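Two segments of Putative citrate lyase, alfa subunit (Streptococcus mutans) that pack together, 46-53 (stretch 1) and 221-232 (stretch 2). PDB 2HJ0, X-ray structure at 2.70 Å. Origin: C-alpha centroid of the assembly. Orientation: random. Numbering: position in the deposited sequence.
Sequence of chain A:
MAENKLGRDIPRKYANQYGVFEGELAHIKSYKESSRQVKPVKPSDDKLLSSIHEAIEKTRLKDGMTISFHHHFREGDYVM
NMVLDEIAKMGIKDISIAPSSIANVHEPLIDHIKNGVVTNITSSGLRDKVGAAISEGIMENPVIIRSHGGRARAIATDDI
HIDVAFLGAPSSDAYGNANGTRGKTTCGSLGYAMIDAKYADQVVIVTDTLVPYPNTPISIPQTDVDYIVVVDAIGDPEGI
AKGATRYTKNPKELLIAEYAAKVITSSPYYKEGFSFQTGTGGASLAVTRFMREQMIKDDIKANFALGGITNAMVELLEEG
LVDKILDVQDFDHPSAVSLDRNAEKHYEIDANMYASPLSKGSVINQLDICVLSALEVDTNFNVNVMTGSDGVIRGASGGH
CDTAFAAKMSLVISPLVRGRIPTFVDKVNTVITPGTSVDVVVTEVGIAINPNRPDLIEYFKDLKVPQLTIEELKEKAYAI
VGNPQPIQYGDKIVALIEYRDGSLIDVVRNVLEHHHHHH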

ATOM      1  N   ASP A  46      -2.285   0.587 -23.663  1.00 25.08           N
ATOM      2  CA  ASP A  46      -3.656   0.589 -23.174  1.00 24.93           C
ATOM      3  C   ASP A  46      -3.814  -0.622 -22.264  1.00 23.76           C
ATOM      4  O   ASP A  46      -3.561  -1.743 -22.691  1.00 24.21           O
ATOM      5  CB  ASP A  46      -4.633   0.490 -24.340  1.00 26.95           C
ATOM      6  CG  ASP A  46      -5.997   1.053 -23.999  1.00 29.86           C
ATOM      7  OD1 ASP A  46      -6.581   0.647 -22.961  1.00 31.44           O
ATOM      8  OD2 ASP A  46      -6.482   1.906 -24.776  1.00 31.87           O
ATOM      9  N   LYS A  47      -4.220  -0.413 -21.015  1.00 22.36           N
ATOM     10  CA  LYS A  47      -4.378  -1.538 -20.094  1.00 19.84           C
ATOM     11  C   LYS A  47      -5.793  -2.132 -20.100  1.00 18.14           C
ATOM     12  O   LYS A  47      -6.018  -3.189 -19.519  1.00 17.93           O
ATOM     13  CB  LYS A  47      -3.968  -1.113 -18.671  1.00 19.69           C
ATOM     14  CG  LYS A  47      -2.504  -0.637 -18.566  1.00 18.93           C
ATOM     15  CD  LYS A  47      -2.174   0.063 -17.235  1.00 17.71           C
ATOM     16  CE  LYS A  47      -2.040  -0.910 -16.073  1.00 17.07           C
ATOM     17  NZ  LYS A  47      -1.791  -0.218 -14.773  1.00 14.44           N
ATOM     18  N   LEU A  48      -6.732  -1.468 -20.773  1.00 16.45           N
ATOM     19  CA  LEU A  48      -8.109  -1.957 -20.841  1.00 16.29           C
ATOM     20  C   LEU A  48      -8.224  -2.993 -21.957  1.00 17.66           C
ATOM     21  O   LEU A  48      -7.676  -2.806 -23.042  1.00 17.74           O
ATOM     22  CB  LEU A  48      -9.083  -0.799 -21.111  1.00 14.24           C
ATOM     23  CG  LEU A  48     -10.407  -0.715 -20.317  1.00 13.56           C
ATOM     24  CD1 LEU A  48     -11.280   0.391 -20.913  1.00 12.36           C
ATOM     25  CD2 LEU A  48     -11.163  -2.029 -20.343  1.00 12.11           C
ATOM     26  N   LEU A  49      -8.925  -4.091 -21.681  1.00 18.74           N
ATOM     27  CA  LEU A  49      -9.125  -5.167 -22.648  1.00 19.90           C
ATOM     28  C   LEU A  49     -10.612  -5.350 -22.960  1.00 20.99           C
ATOM     29  O   LEU A  49     -11.470  -4.801 -22.268  1.00 21.39           O
ATOM     30  CB  LEU A  49      -8.547  -6.466 -22.095  1.00 20.21           C
ATOM     31  CG  LEU A  49      -7.097  -6.809 -22.458  1.00 19.72           C
ATOM     32  CD1 LEU A  49      -6.231  -5.564 -22.461  1.00 18.70           C
ATOM     33  CD2 LEU A  49      -6.566  -7.849 -21.471  1.00 18.10           C
ATOM     34  N   SER A  50     -10.924  -6.135 -23.984  1.00 21.06           N
ATOM     35  CA  SER A  50     -12.320  -6.327 -24.363  1.00 22.00           C
ATOM     36  C   SER A  50     -13.050  -7.438 -23.628  1.00 22.50           C
ATOM     37  O   SER A  50     -14.236  -7.309 -23.322  1.00 23.30           O
ATOM     38  CB  SER A  50     -12.424  -6.608 -25.854  1.00 22.22           C
ATOM     39  OG  SER A  50     -11.805  -7.839 -26.143  1.00 24.01           O
ATOM     40  N   SER A  51     -12.351  -8.528 -23.335  1.00 21.52           N
ATOM     41  CA  SER A  51     -12.997  -9.654 -22.680  1.00 20.60           C
ATOM     42  C   SER A  51     -12.072 -10.437 -21.769  1.00 20.62           C
ATOM     43  O   SER A  51     -10.869 -10.204 -21.745  1.00 20.98           O
ATOM     44  CB  SER A  51     -13.516 -10.603 -23.748  1.00 21.39           C
ATOM     45  OG  SER A  51     -12.419 -11.130 -24.489  1.00 18.36           O
ATOM     46  N   ILE A  52     -12.637 -11.390 -21.035  1.00 19.83           N
ATOM     47  CA  ILE A  52     -11.820 -12.217 -20.162  1.00 18.80           C
ATOM     48  C   ILE A  52     -10.888 -13.018 -21.054  1.00 19.04           C
ATOM     49  O   ILE A  52      -9.752 -13.284 -20.680  1.00 19.37           O
ATOM     50  CB  ILE A  52     -12.677 -13.186 -19.312  1.00 18.69           C
ATOM     51  CG1 ILE A  52     -12.936 -12.574 -17.933  1.00 18.43           C
ATOM     52  CG2 ILE A  52     -11.983 -14.521 -19.153  1.00 16.19           C
ATOM     53  CD1 ILE A  52     -13.904 -11.449 -17.946  1.00 19.93           C
ATOM     54  N   HIS A  53     -11.367 -13.391 -22.240  1.00 19.43           N
ATOM     55  CA  HIS A  53     -10.563 -14.171 -23.182  1.00 19.63           C
ATOM     56  C   HIS A  53      -9.227 -13.480 -23.469  1.00 19.88           C
ATOM     57  O   HIS A  53      -8.168 -14.054 -23.217  1.00 19.78           O
ATOM     58  CB  HIS A  53     -11.327 -14.395 -24.502  1.00 19.53           C
ATOM     59  CG  HIS A  53     -10.666 -15.377 -25.425  1.00 19.86           C
ATOM     60  ND1 HIS A  53     -11.054 -16.697 -25.509  1.00 20.53           N
ATOM     61  CD2 HIS A  53      -9.595 -15.250 -26.248  1.00 19.08           C
ATOM     62  CE1 HIS A  53     -10.249 -17.340 -26.337  1.00 19.85           C
ATOM     63  NE2 HIS A  53      -9.355 -16.485 -26.798  1.00 18.37           N
ATOM     64  N   PRO A 221      -4.116   0.076  -6.317  1.00  7.91           N
ATOM     65  CA  PRO A 221      -3.516   1.095  -7.184  1.00  8.01           C
ATOM     66  C   PRO A 221      -3.201   0.606  -8.594  1.00  9.60           C
ATOM     67  O   PRO A 221      -2.997  -0.593  -8.830  1.00 10.76           O
ATOM     68  CB  PRO A 221      -2.264   1.486  -6.416  1.00  6.68           C
ATOM     69  CG  PRO A 221      -1.816   0.160  -5.877  1.00  6.54           C
ATOM     70  CD  PRO A 221      -3.103  -0.476  -5.388  1.00  7.53           C
ATOM     71  N   GLN A 222      -3.154   1.552  -9.526  1.00  9.30           N
ATOM     72  CA  GLN A 222      -2.860   1.252 -10.923  1.00 10.10           C
ATOM     73  C   GLN A 222      -1.489   0.571 -11.035  1.00  9.93           C
ATOM     74  O   GLN A 222      -1.251  -0.204 -11.966  1.00  9.09           O
ATOM     75  CB  GLN A 222      -2.883   2.551 -11.751  1.00 10.48           C
ATOM     76  CG  GLN A 222      -1.915   3.627 -11.215  1.00 10.42           C
ATOM     77  CD  GLN A 222      -2.147   5.016 -11.779  1.00  9.11           C
ATOM     78  OE1 GLN A 222      -3.218   5.578 -11.612  1.00  9.78           O
ATOM     79  NE2 GLN A 222      -1.134   5.580 -12.435  1.00  8.03           N
ATOM     80  N   THR A 223      -0.611   0.846 -10.069  1.00  8.87           N
ATOM     81  CA  THR A 223       0.731   0.277 -10.064  1.00  9.08           C
ATOM     82  C   THR A 223       0.783  -1.210  -9.763  1.00  9.66           C
ATOM     83  O   THR A 223       1.847  -1.827  -9.858  1.00 10.48           O
ATOM     84  CB  THR A 223       1.643   0.991  -9.061  1.00  9.94           C
ATOM     85  OG1 THR A 223       0.963   1.116  -7.809  1.00  9.79           O
ATOM     86  CG2 THR A 223       2.038   2.359  -9.578  1.00  9.10           C
ATOM     87  N   ASP A 224      -0.353  -1.793  -9.399  1.00  9.63           N
ATOM     88  CA  ASP A 224      -0.400  -3.227  -9.123  1.00  9.76           C
ATOM     89  C   ASP A 224      -1.225  -3.954 -10.174  1.00 10.36           C
ATOM     90  O   ASP A 224      -1.299  -5.174 -10.157  1.00 11.53           O
ATOM     91  CB  ASP A 224      -1.029  -3.501  -7.755  1.00  8.73           C
ATOM     92  CG  ASP A 224      -0.118  -3.136  -6.600  1.00 10.39           C
ATOM     93  OD1 ASP A 224       1.089  -2.883  -6.841  1.00 11.66           O
ATOM     94  OD2 ASP A 224      -0.608  -3.115  -5.436  1.00  9.43           O
ATOM     95  N   VAL A 225      -1.826  -3.208 -11.093  1.00  9.76           N
ATOM     96  CA  VAL A 225      -2.695  -3.813 -12.090  1.00  9.17           C
ATOM     97  C   VAL A 225      -2.098  -3.857 -13.490  1.00  9.42           C
ATOM     98  O   VAL A 225      -1.423  -2.928 -13.906  1.00 10.72           O
ATOM     99  CB  VAL A 225      -4.041  -3.051 -12.107  1.00  7.97           C
ATOM    100  CG1 VAL A 225      -5.001  -3.680 -13.083  1.00  7.91           C
ATOM    101  CG2 VAL A 225      -4.626  -3.033 -10.693  1.00  5.08           C
ATOM    102  N   ASP A 226      -2.338  -4.938 -14.221  1.00  9.05           N
ATOM    103  CA  ASP A 226      -1.802  -5.033 -15.565  1.00  9.82           C
ATOM    104  C   ASP A 226      -2.879  -4.813 -16.608  1.00  9.32           C
ATOM    105  O   ASP A 226      -2.672  -4.096 -17.586  1.00  9.27           O
ATOM    106  CB  ASP A 226      -1.128  -6.399 -15.781  1.00 11.29           C
ATOM    107  CG  ASP A 226       0.107  -6.580 -14.913  1.00 13.08           C
ATOM    108  OD1 ASP A 226       1.173  -6.014 -15.249  1.00 13.98           O
ATOM    109  OD2 ASP A 226       0.002  -7.274 -13.878  1.00 13.92           O
ATOM    110  N   TYR A 227      -4.039  -5.414 -16.387  1.00  9.17           N
ATOM    111  CA  TYR A 227      -5.131  -5.301 -17.346  1.00  9.96           C
ATOM    112  C   TYR A 227      -6.482  -5.118 -16.670  1.00  9.68           C
ATOM    113  O   TYR A 227      -6.703  -5.576 -15.541  1.00  9.53           O
ATOM    114  CB  TYR A 227      -5.167  -6.554 -18.226  1.00  9.06           C
ATOM    115  CG  TYR A 227      -3.940  -6.739 -19.087  1.00  9.75           C
ATOM    116  CD1 TYR A 227      -3.661  -5.857 -20.124  1.00 11.36           C
ATOM    117  CD2 TYR A 227      -3.065  -7.807 -18.883  1.00 11.67           C
ATOM    118  CE1 TYR A 227      -2.541  -6.032 -20.948  1.00 12.06           C
ATOM    119  CE2 TYR A 227      -1.933  -7.992 -19.707  1.00 12.87           C
ATOM    120  CZ  TYR A 227      -1.686  -7.094 -20.740  1.00 12.49           C
ATOM    121  OH  TYR A 227      -0.609  -7.257 -21.574  1.00 13.51           O
ATOM    122  N   ILE A 228      -7.377  -4.430 -17.367  1.00  8.72           N
ATOM    123  CA  ILE A 228      -8.710  -4.199 -16.859  1.00  8.76           C
ATOM    124  C   ILE A 228      -9.705  -4.667 -17.899  1.00 10.34           C
ATOM    125  O   ILE A 228      -9.579  -4.348 -19.078  1.00 10.84           O
ATOM    126  CB  ILE A 228      -8.983  -2.722 -16.576  1.00  8.08           C
ATOM    127  CG1 ILE A 228      -8.009  -2.193 -15.526  1.00  8.57           C
ATOM    128  CG2 ILE A 228     -10.400  -2.558 -16.083  1.00  7.31           C
ATOM    129  CD1 ILE A 228      -6.645  -1.840 -16.066  1.00  9.03           C
ATOM    130  N   VAL A 229     -10.680  -5.450 -17.464  1.00 10.35           N
ATOM    131  CA  VAL A 229     -11.691  -5.938 -18.373  1.00 11.58           C
ATOM    132  C   VAL A 229     -13.050  -5.606 -17.798  1.00 12.13           C
ATOM    133  O   VAL A 229     -13.310  -5.825 -16.615  1.00 14.75           O
ATOM    134  CB  VAL A 229     -11.576  -7.457 -18.578  1.00 12.14           C
ATOM    135  CG1 VAL A 229     -11.515  -8.143 -17.238  1.00 14.93           C
ATOM    136  CG2 VAL A 229     -12.764  -7.969 -19.376  1.00 11.58           C
ATOM    137  N   VAL A 230     -13.915  -5.068 -18.641  1.00 12.49           N
ATOM    138  CA  VAL A 230     -15.254  -4.707 -18.221  1.00 13.23           C
ATOM    139  C   VAL A 230     -16.258  -5.770 -18.641  1.00 13.56           C
ATOM    140  O   VAL A 230     -16.205  -6.250 -19.761  1.00 12.93           O
ATOM    141  CB  VAL A 230     -15.663  -3.376 -18.855  1.00 12.64           C
ATOM    142  CG1 VAL A 230     -17.122  -3.104 -18.561  1.00 13.19           C
ATOM    143  CG2 VAL A 230     -14.793  -2.249 -18.313  1.00 11.14           C
ATOM    144  N   VAL A 231     -17.167  -6.135 -17.744  1.00 16.15           N
ATOM    145  CA  VAL A 231     -18.193  -7.129 -18.064  1.00 18.15           C
ATOM    146  C   VAL A 231     -19.567  -6.633 -17.612  1.00 19.85           C
ATOM    147  O   VAL A 231     -19.663  -5.662 -16.862  1.00 20.44           O
ATOM    148  CB  VAL A 231     -17.910  -8.485 -17.386  1.00 17.06           C
ATOM    149  CG1 VAL A 231     -16.678  -9.115 -18.003  1.00 16.56           C
ATOM    150  CG2 VAL A 231     -17.722  -8.291 -15.883  1.00 15.87           C
ATOM    151  N   ASP A 232     -20.627  -7.301 -18.059  1.00 21.58           N
ATOM    152  CA  ASP A 232     -21.979  -6.893 -17.691  1.00 23.05           C
ATOM    153  C   ASP A 232     -22.239  -6.989 -16.186  1.00 21.98           C
ATOM    154  O   ASP A 232     -22.907  -6.122 -15.618  1.00 21.99           O
ATOM    155  CB  ASP A 232     -23.019  -7.722 -18.462  1.00 26.38           C
ATOM    156  CG  ASP A 232     -24.448  -7.220 -18.244  1.00 32.10           C
ATOM    157  OD1 ASP A 232     -24.726  -6.033 -18.570  1.00 35.34           O
ATOM    158  OD2 ASP A 232     -25.293  -8.010 -17.747  1.00 32.68           O
TER

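Residues 46-53 and 221-232 meet as a short parallel pairing of backbones, burying 588 Å² between them. Leu48 lies beside Ile228, their CA atoms 4.6 Å apart, and two hydrogen bonds flank Leu48. The amide N of Ile228 donates to O of Lys47 (2.8 Å), and the amide N of Leu49 donates to O of Ile228 (2.7 Å). Both are short and nearly straight, so Ile228 spends its NH and its carbonyl on the same partner strand, as parallel pairing requires. Each acceptor also receives a CA-H...O contact, from CA of Tyr227 to O of Lys47 (3.2 Å) and from CA of Leu48 to O of Ile228 (3.3 Å). The amide of Leu48 does not cross the interface; its N donates to OD1 of Asp46 (3.0 Å), within its own stretch.

Lys47 extends the contact beyond the paired backbones. Its long side chain carries the ammonium to the turn before the strand, where NZ makes a weak hydrogen bond to O of Val225 (2.9 Å) and also lies 2.9 Å from O of Gln222. That second carbonyl already accepts a hydrogen bond from N of Val225 (3.2 Å), while NZ has a further hydrogen-bonding partner elsewhere in the structure. The buried amine is thus not left without acceptors.

Apolar side chains fill the remaining contact. Leu48 and Ile228 project to the same side of the sheet, although Leu48 CD2 approaches Val230 CG2 (4.2 Å) slightly more closely than Ile228 CG2 (4.4 Å). CD1 of Leu49 packs against CD1 of Tyr227 at 3.5 Å. Farther along, Ser51 caps the following helix with its side chain, and Ile52, in the first turn, places CD1 against CG2 of Val229 (3.9 Å) and CG1 of Val231 (3.6 Å), extending the hydrophobic contact past the hydrogen-bonded segment.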